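Local coordinates for protein phosphoglycerate kinase (Coxiella burnetii, PDB 4NG4) that catalyses reversible phosphoryl transfer between ATP and 3-phosphoglycerate, a step of glycolysis, working as a monomer, at residues F83-A89 / L119-F125; A184-A188 / A350-V354. All coordinates share one frame; numbering follows the deposited sequence.

From the N terminus, the chain first builds the six-stranded parallel sheet of the substrate-binding domain. Contact 1 lies here. It brings 119-125 back to 83-89 and closes a short loop of 29 residues, which holds the rest of helix 86-94 and the edge strand 102-103. The chain then enters helix 176-190, which leads toward the nucleotide-binding domain. Contact 2 closes a much longer loop of 161 residues when strand 351-354 of the second sheet returns to this helix. The two loops follow one another and neither nest nor cross. Contacts 1 and 2 lie on opposite sides of the chain's centre. The centres of contacts 1 and 2 are about 33 Å apart.

Contact 1: F83-A89 / L119-F125; sequences FSLAPVA and LCENVRF
E121 grips the chain at S84 and L85 with both carboxylate oxygens. OE2 accepts a hydrogen bond from S84 OG. OE1 takes the backbone N of L85 at 2.9 Å, nearly straight at 176°. Both bonds use syn lone pairs. The glutamate reaches back because its chain is folded about the CB-CG bond (chi2 51°). L85 is the N-cap residue of helix 86-94, so the negative carboxylate sits near the helix start and would probably interact favourably with its dipole. N122 adds a second polar clasp. Its ND2 donates to F83 O at 3.0 Å, in the carbonyl plane, and also bonds to L71 O. Its OD1 accepts from R124 N, closing an Asx turn. That turn leads into R124, a predicted substrate-binding residue.

L85, V88 and L119 are buried; A89, at the margin, is partly exposed. L119 CD2 lies 3.8 Å from L85 CB and also touches V88 CG1 and A89 CB. L85 also places CD1 4.0 Å from L119 CD1. The F83 side is looser. Of its side chain only CB touches, near N122 ND2 and F125 CZ. F83 is partly exposed, and its ring points off from 119-125. F125 in turn meets F79 edge-to-face. The contact thus joins the start of helix 86-94 to the end of strand 117-120, with strand 64-69 on one flank of that strand and strand 102-103 on the other.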
ATOM      1  N   PHE A  83      10.423   8.835 -20.462  1.00 28.60           N
ATOM      2  CA  PHE A  83      10.551   7.856 -19.402  1.00 26.74           C
ATOM      3  C   PHE A  83      12.024   7.626 -19.052  1.00 26.73           C
ATOM      4  O   PHE A  83      12.435   6.521 -18.702  1.00 25.55           O
ATOM      5  CB  PHE A  83       9.887   6.539 -19.829  1.00 25.63           C
ATOM      6  CG  PHE A  83       8.456   6.697 -20.306  1.00 26.37           C
ATOM      7  CD1 PHE A  83       7.419   6.872 -19.390  1.00 25.49           C
ATOM      8  CD2 PHE A  83       8.143   6.657 -21.666  1.00 26.94           C
ATOM      9  CE1 PHE A  83       6.103   7.019 -19.820  1.00 25.79           C
ATOM     10  CE2 PHE A  83       6.817   6.800 -22.096  1.00 26.89           C
ATOM     11  CZ  PHE A  83       5.807   6.981 -21.176  1.00 26.09           C
ATOM     12  N   SER A  84      12.815   8.682 -19.130  1.00 28.51           N
ATOM     13  CA  SER A  84      14.214   8.611 -18.745  1.00 29.61           C
ATOM     14  C   SER A  84      14.376   8.969 -17.260  1.00 29.96           C
ATOM     15  O   SER A  84      13.760   9.913 -16.778  1.00 31.15           O
ATOM     16  CB  SER A  84      15.042   9.566 -19.614  1.00 32.11           C
ATOM     17  OG  SER A  84      16.436   9.359 -19.434  1.00 33.62           O
ATOM     18  N   LEU A  85      15.214   8.230 -16.538  1.00 29.47           N
ATOM     19  CA  LEU A  85      15.544   8.578 -15.160  1.00 30.31           C
ATOM     20  C   LEU A  85      16.551   9.750 -15.054  1.00 33.55           C
ATOM     21  O   LEU A  85      17.176   9.956 -14.009  1.00 34.83           O
ATOM     22  CB  LEU A  85      16.090   7.342 -14.428  1.00 29.47           C
ATOM     23  CG  LEU A  85      15.065   6.309 -13.968  1.00 27.27           C
ATOM     24  CD1 LEU A  85      15.741   5.047 -13.433  1.00 26.24           C
ATOM     25  CD2 LEU A  85      14.142   6.917 -12.923  1.00 25.77           C
ATOM     26  N   ALA A  86      16.702  10.525 -16.124  1.00 35.20           N
ATOM     27  CA  ALA A  86      17.655  11.643 -16.153  1.00 38.68           C
ATOM     28  C   ALA A  86      17.369  12.681 -15.064  1.00 40.49           C
ATOM     29  O   ALA A  86      18.250  12.961 -14.254  1.00 42.60           O
ATOM     30  CB  ALA A  86      17.688  12.310 -17.564  1.00 39.87           C
ATOM     31  N   PRO A  87      16.138  13.245 -15.024  1.00 40.42           N
ATOM     32  CA  PRO A  87      15.812  14.246 -13.985  1.00 42.72           C
ATOM     33  C   PRO A  87      16.013  13.725 -12.556  1.00 42.32           C
ATOM     34  O   PRO A  87      16.388  14.480 -11.660  1.00 45.44           O
ATOM     35  CB  PRO A  87      14.335  14.572 -14.253  1.00 41.81           C
ATOM     36  CG  PRO A  87      14.114  14.221 -15.691  1.00 40.39           C
ATOM     37  CD  PRO A  87      14.978  13.003 -15.909  1.00 38.58           C
ATOM     38  N   VAL A  88      15.783  12.437 -12.359  1.00 39.31           N
ATOM     39  CA  VAL A  88      16.059  11.818 -11.083  1.00 39.18           C
ATOM     40  C   VAL A  88      17.554  11.879 -10.818  1.00 41.60           C
ATOM     41  O   VAL A  88      17.969  12.288  -9.736  1.00 44.29           O
ATOM     42  CB  VAL A  88      15.612  10.353 -11.052  1.00 35.87           C
ATOM     43  CG1 VAL A  88      15.855   9.755  -9.655  1.00 36.28           C
ATOM     44  CG2 VAL A  88      14.152  10.241 -11.468  1.00 33.53           C
ATOM     45  N   ALA A  89      18.352  11.499 -11.818  1.00 41.34           N
ATOM     46  CA  ALA A  89      19.816  11.426 -11.695  1.00 43.52           C
ATOM     47  C   ALA A  89      20.443  12.771 -11.311  1.00 47.97           C
ATOM     48  O   ALA A  89      21.453  12.825 -10.586  1.00 50.65           O
ATOM     49  CB  ALA A  89      20.422  10.912 -12.988  1.00 42.74           C
ATOM     50  N   LEU A 119      23.097   5.544 -11.429  1.00 43.02           N
ATOM     51  CA  LEU A 119      21.682   5.213 -11.628  1.00 39.23           C
ATOM     52  C   LEU A 119      21.492   4.630 -13.022  1.00 37.85           C
ATOM     53  O   LEU A 119      21.673   5.324 -14.023  1.00 38.50           O
ATOM     54  CB  LEU A 119      20.796   6.458 -11.446  1.00 38.48           C
ATOM     55  CG  LEU A 119      19.286   6.318 -11.676  1.00 34.74           C
ATOM     56  CD1 LEU A 119      18.663   5.309 -10.719  1.00 31.71           C
ATOM     57  CD2 LEU A 119      18.620   7.670 -11.554  1.00 34.21           C
ATOM     58  N   CYS A 120      21.140   3.347 -13.068  1.00 36.50           N
ATOM     59  CA  CYS A 120      20.828   2.666 -14.315  1.00 35.56           C
ATOM     60  C   CYS A 120      19.549   3.256 -14.907  1.00 33.40           C
ATOM     61  O   CYS A 120      18.618   3.639 -14.163  1.00 32.04           O
ATOM     62  CB  CYS A 120      20.643   1.163 -14.070  1.00 35.02           C
ATOM     63  SG  CYS A 120      22.133   0.299 -13.450  1.00 38.91           S
ATOM     64  N   GLU A 121      19.500   3.305 -16.240  1.00 33.11           N
ATOM     65  CA  GLU A 121      18.347   3.842 -16.937  1.00 31.24           C
ATOM     66  C   GLU A 121      17.121   2.930 -16.726  1.00 28.95           C
ATOM     67  O   GLU A 121      17.267   1.711 -16.616  1.00 29.03           O
ATOM     68  CB  GLU A 121      18.670   4.007 -18.420  1.00 32.09           C
ATOM     69  CG  GLU A 121      17.558   4.590 -19.273  1.00 31.00           C
ATOM     70  CD  GLU A 121      16.966   5.870 -18.718  1.00 30.63           C
ATOM     71  OE1 GLU A 121      16.307   5.820 -17.651  1.00 28.81           O
ATOM     72  OE2 GLU A 121      17.125   6.926 -19.369  1.00 31.73           O
ATOM     73  N   ASN A 122      15.938   3.547 -16.628  1.00 27.33           N
ATOM     74  CA  ASN A 122      14.639   2.857 -16.522  1.00 25.24           C
ATOM     75  C   ASN A 122      14.695   1.366 -16.915  1.00 24.85           C
ATOM     76  O   ASN A 122      14.973   1.014 -18.058  1.00 25.54           O
ATOM     77  CB  ASN A 122      13.614   3.606 -17.395  1.00 24.80           C
ATOM     78  CG  ASN A 122      12.185   3.235 -17.093  1.00 23.13           C
ATOM     79  OD1 ASN A 122      11.901   2.262 -16.383  1.00 21.27           O
ATOM     80  ND2 ASN A 122      11.266   4.013 -17.645  1.00 21.84           N
ATOM     81  N   VAL A 123      14.440   0.496 -15.948  1.00 24.26           N
ATOM     82  CA  VAL A 123      14.543  -0.946 -16.154  1.00 24.54           C
ATOM     83  C   VAL A 123      13.466  -1.483 -17.056  1.00 24.07           C
ATOM     84  O   VAL A 123      13.596  -2.575 -17.584  1.00 25.32           O
ATOM     85  CB  VAL A 123      14.381  -1.706 -14.845  1.00 24.59           C
ATOM     86  CG1 VAL A 123      15.570  -1.472 -13.961  1.00 25.98           C
ATOM     87  CG2 VAL A 123      13.079  -1.308 -14.155  1.00 22.55           C
ATOM     88  N   ARG A 124      12.373  -0.735 -17.178  1.00 23.15           N
ATOM     89  CA  ARG A 124      11.248  -1.119 -18.019  1.00 22.54           C
ATOM     90  C   ARG A 124      11.463  -0.871 -19.516  1.00 23.07           C
ATOM     91  O   ARG A 124      10.583  -1.169 -20.318  1.00 22.86           O
ATOM     92  CB  ARG A 124       9.996  -0.399 -17.542  1.00 21.61           C
ATOM     93  CG  ARG A 124       9.541  -0.862 -16.177  1.00 21.05           C
ATOM     94  CD  ARG A 124       8.143  -0.376 -15.867  1.00 20.48           C
ATOM     95  NE  ARG A 124       7.676  -0.934 -14.611  1.00 21.07           N
ATOM     96  CZ  ARG A 124       6.594  -0.529 -13.958  1.00 21.47           C
ATOM     97  NH1 ARG A 124       5.832   0.462 -14.421  1.00 22.89           N
ATOM     98  NH2 ARG A 124       6.273  -1.118 -12.827  1.00 21.20           N
ATOM     99  N   PHE A 125      12.623  -0.327 -19.885  1.00 23.96           N
ATOM    100  CA  PHE A 125      13.007  -0.234 -21.288  1.00 25.42           C
ATOM    101  C   PHE A 125      13.421  -1.587 -21.823  1.00 26.97           C
ATOM    102  O   PHE A 125      13.222  -1.861 -23.007  1.00 28.30           O
ATOM    103  CB  PHE A 125      14.150   0.752 -21.507  1.00 26.35           C
ATOM    104  CG  PHE A 125      13.740   2.200 -21.444  1.00 26.21           C
ATOM    105  CD1 PHE A 125      12.636   2.676 -22.157  1.00 26.17           C
ATOM    106  CD2 PHE A 125      14.491   3.102 -20.709  1.00 26.25           C
ATOM    107  CE1 PHE A 125      12.272   4.026 -22.111  1.00 26.23           C
ATOM    108  CE2 PHE A 125      14.137   4.446 -20.654  1.00 26.79           C
ATOM    109  CZ  PHE A 125      13.026   4.911 -21.366  1.00 26.82           C
TER

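Contact 2: A184-A188 / A350-V354; sequences ALSRA and AYSIV
Y351 and R187 stack where helix 176-190, running between the two domains of the phosphoglycerate kinase fold, packs on a strand of the parallel nucleotide-domain sheet. The segments 184-188 and 351-354 cross at -124°, with axes 9.2 Å apart. Y351 and I353 carry the strand side. The Y351 ring projects from the strand with CG anti to the backbone N (chi1 -179°). CB lies 3.9 Å from R187 NH2. CG and CD2 come under R187 NE, and CD1 under the guanidinium carbon CZ at 3.6 Å. CE1 meets CZ and NH1. CE2 and CZ of the tyrosine lie below R187 CD, which makes a CH-pi contact. At the tip, OH reaches A184 CB at 3.4 Å. Extended from CG to NE, R187 brings CD, NE and the guanidinium over one face of the ring. The guanidinium lies almost flat there, with planes 10° apart and centres 3.9 Å apart. R187 is exposed, and this cation-pi stack lies on the solvent side, while I353, A184 and L185 are buried.

I353, two residues on, also points toward the helix. Its CD1 approaches A184 O and A188, but the modelled A188 contact is too short to trust. Strands 319-323 and 374-375 flank 351-354 in the sheet. L185 also packs on F382 and F385 of helix 380-387. Across the contact, its CD2 rests 3.9 Å from I353 CG2.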
ATOM      1  N   ALA A 184       6.213  -2.968   9.984  1.00 42.46           N
ATOM      2  CA  ALA A 184       4.956  -2.324  10.365  1.00 40.49           C
ATOM      3  C   ALA A 184       3.744  -3.180  10.036  1.00 38.56           C
ATOM      4  O   ALA A 184       2.913  -3.450  10.903  1.00 37.73           O
ATOM      5  CB  ALA A 184       4.832  -0.982   9.686  1.00 40.01           C
ATOM      6  N   LEU A 185       3.644  -3.608   8.787  1.00 38.18           N
ATOM      7  CA  LEU A 185       2.511  -4.420   8.374  1.00 36.68           C
ATOM      8  C   LEU A 185       2.422  -5.687   9.207  1.00 37.52           C
ATOM      9  O   LEU A 185       1.382  -5.953   9.815  1.00 36.78           O
ATOM     10  CB  LEU A 185       2.582  -4.777   6.888  1.00 36.42           C
ATOM     11  CG  LEU A 185       2.333  -3.667   5.865  1.00 35.25           C
ATOM     12  CD1 LEU A 185       2.094  -4.321   4.527  1.00 35.03           C
ATOM     13  CD2 LEU A 185       1.159  -2.771   6.219  1.00 32.45           C
ATOM     14  N   SER A 186       3.508  -6.454   9.252  1.00 39.84           N
ATOM     15  CA  SER A 186       3.496  -7.758   9.911  1.00 41.11           C
ATOM     16  C   SER A 186       3.479  -7.645  11.426  1.00 42.03           C
ATOM     17  O   SER A 186       2.925  -8.523  12.086  1.00 42.53           O
ATOM     18  CB  SER A 186       4.674  -8.622   9.462  1.00 43.35           C
ATOM     19  OG  SER A 186       5.897  -8.041   9.853  1.00 45.99           O
ATOM     20  N   ARG A 187       4.074  -6.582  11.980  1.00 42.91           N
ATOM     21  CA  ARG A 187       3.913  -6.270  13.417  1.00 43.50           C
ATOM     22  C   ARG A 187       2.438  -6.317  13.814  1.00 41.77           C
ATOM     23  O   ARG A 187       2.082  -6.920  14.829  1.00 42.89           O
ATOM     24  CB  ARG A 187       4.475  -4.881  13.777  1.00 44.13           C
ATOM     25  CG  ARG A 187       3.872  -4.267  15.058  1.00 43.85           C
ATOM     26  CD  ARG A 187       4.584  -2.999  15.494  1.00 44.79           C
ATOM     27  NE  ARG A 187       3.988  -2.487  16.723  1.00 45.09           N
ATOM     28  CZ  ARG A 187       4.579  -1.655  17.585  1.00 48.03           C
ATOM     29  NH1 ARG A 187       5.818  -1.190  17.380  1.00 48.74           N
ATOM     30  NH2 ARG A 187       3.916  -1.281  18.679  1.00 49.14           N
ATOM     31  N   ALA A 188       1.596  -5.676  13.013  1.00 39.75           N
ATOM     32  CA  ALA A 188       0.170  -5.636  13.286  1.00 38.36           C
ATOM     33  C   ALA A 188      -0.599  -6.756  12.613  1.00 37.63           C
ATOM     34  O   ALA A 188      -1.787  -6.571  12.307  1.00 36.58           O
ATOM     35  CB  ALA A 188      -0.403  -4.296  12.846  1.00 36.99           C
ATOM     36  N   ALA A 350      -3.427   2.921  20.265  1.00 40.01           N
ATOM     37  CA  ALA A 350      -3.072   1.735  19.507  1.00 38.69           C
ATOM     38  C   ALA A 350      -2.055   2.099  18.451  1.00 38.69           C
ATOM     39  O   ALA A 350      -1.980   3.249  18.029  1.00 39.05           O
ATOM     40  CB  ALA A 350      -4.300   1.142  18.861  1.00 36.25           C
ATOM     41  N   TYR A 351      -1.265   1.113  18.043  1.00 38.86           N
ATOM     42  CA  TYR A 351      -0.339   1.254  16.921  1.00 38.63           C
ATOM     43  C   TYR A 351      -1.157   1.233  15.630  1.00 36.27           C
ATOM     44  O   TYR A 351      -1.641   0.175  15.224  1.00 35.21           O
ATOM     45  CB  TYR A 351       0.687   0.111  16.934  1.00 39.38           C
ATOM     46  CG  TYR A 351       1.701   0.199  15.828  1.00 39.66           C
ATOM     47  CD1 TYR A 351       2.811   1.015  15.950  1.00 42.20           C
ATOM     48  CD2 TYR A 351       1.546  -0.525  14.654  1.00 38.75           C
ATOM     49  CE1 TYR A 351       3.750   1.112  14.935  1.00 42.91           C
ATOM     50  CE2 TYR A 351       2.484  -0.440  13.631  1.00 39.72           C
ATOM     51  CZ  TYR A 351       3.579   0.386  13.781  1.00 41.63           C
ATOM     52  OH  TYR A 351       4.515   0.490  12.778  1.00 42.63           O
ATOM     53  N   SER A 352      -1.326   2.399  15.006  1.00 35.92           N
ATOM     54  CA  SER A 352      -2.183   2.529  13.805  1.00 34.00           C
ATOM     55  C   SER A 352      -1.391   2.360  12.498  1.00 33.58           C
ATOM     56  O   SER A 352      -0.245   2.825  12.392  1.00 34.87           O
ATOM     57  CB  SER A 352      -2.924   3.878  13.808  1.00 33.97           C
ATOM     58  OG  SER A 352      -2.021   4.964  13.999  1.00 36.03           O
ATOM     59  N   ILE A 353      -2.005   1.676  11.527  1.00 31.64           N
ATOM     60  CA  ILE A 353      -1.397   1.425  10.217  1.00 31.45           C
ATOM     61  C   ILE A 353      -2.444   1.690   9.156  1.00 29.89           C
ATOM     62  O   ILE A 353      -3.468   1.012   9.130  1.00 28.65           O
ATOM     63  CB  ILE A 353      -0.949  -0.034  10.053  1.00 31.35           C
ATOM     64  CG1 ILE A 353      -0.135  -0.510  11.246  1.00 33.20           C
ATOM     65  CG2 ILE A 353      -0.101  -0.200   8.825  1.00 32.22           C
ATOM     66  CD1 ILE A 353       0.095  -1.996  11.231  1.00 33.85           C
ATOM     67  N   VAL A 354      -2.208   2.678   8.292  1.00 30.35           N
ATOM     68  CA  VAL A 354      -3.159   3.010   7.218  1.00 29.06           C
ATOM     69  C   VAL A 354      -2.515   2.888   5.854  1.00 29.50           C
ATOM     70  O   VAL A 354      -1.295   2.958   5.720  1.00 31.25           O
ATOM     71  CB  VAL A 354      -3.750   4.428   7.358  1.00 29.09           C
ATOM     72  CG1 VAL A 354      -4.382   4.615   8.726  1.00 29.19           C
ATOM     73  CG2 VAL A 354      -2.683   5.481   7.124  1.00 31.53           C
TER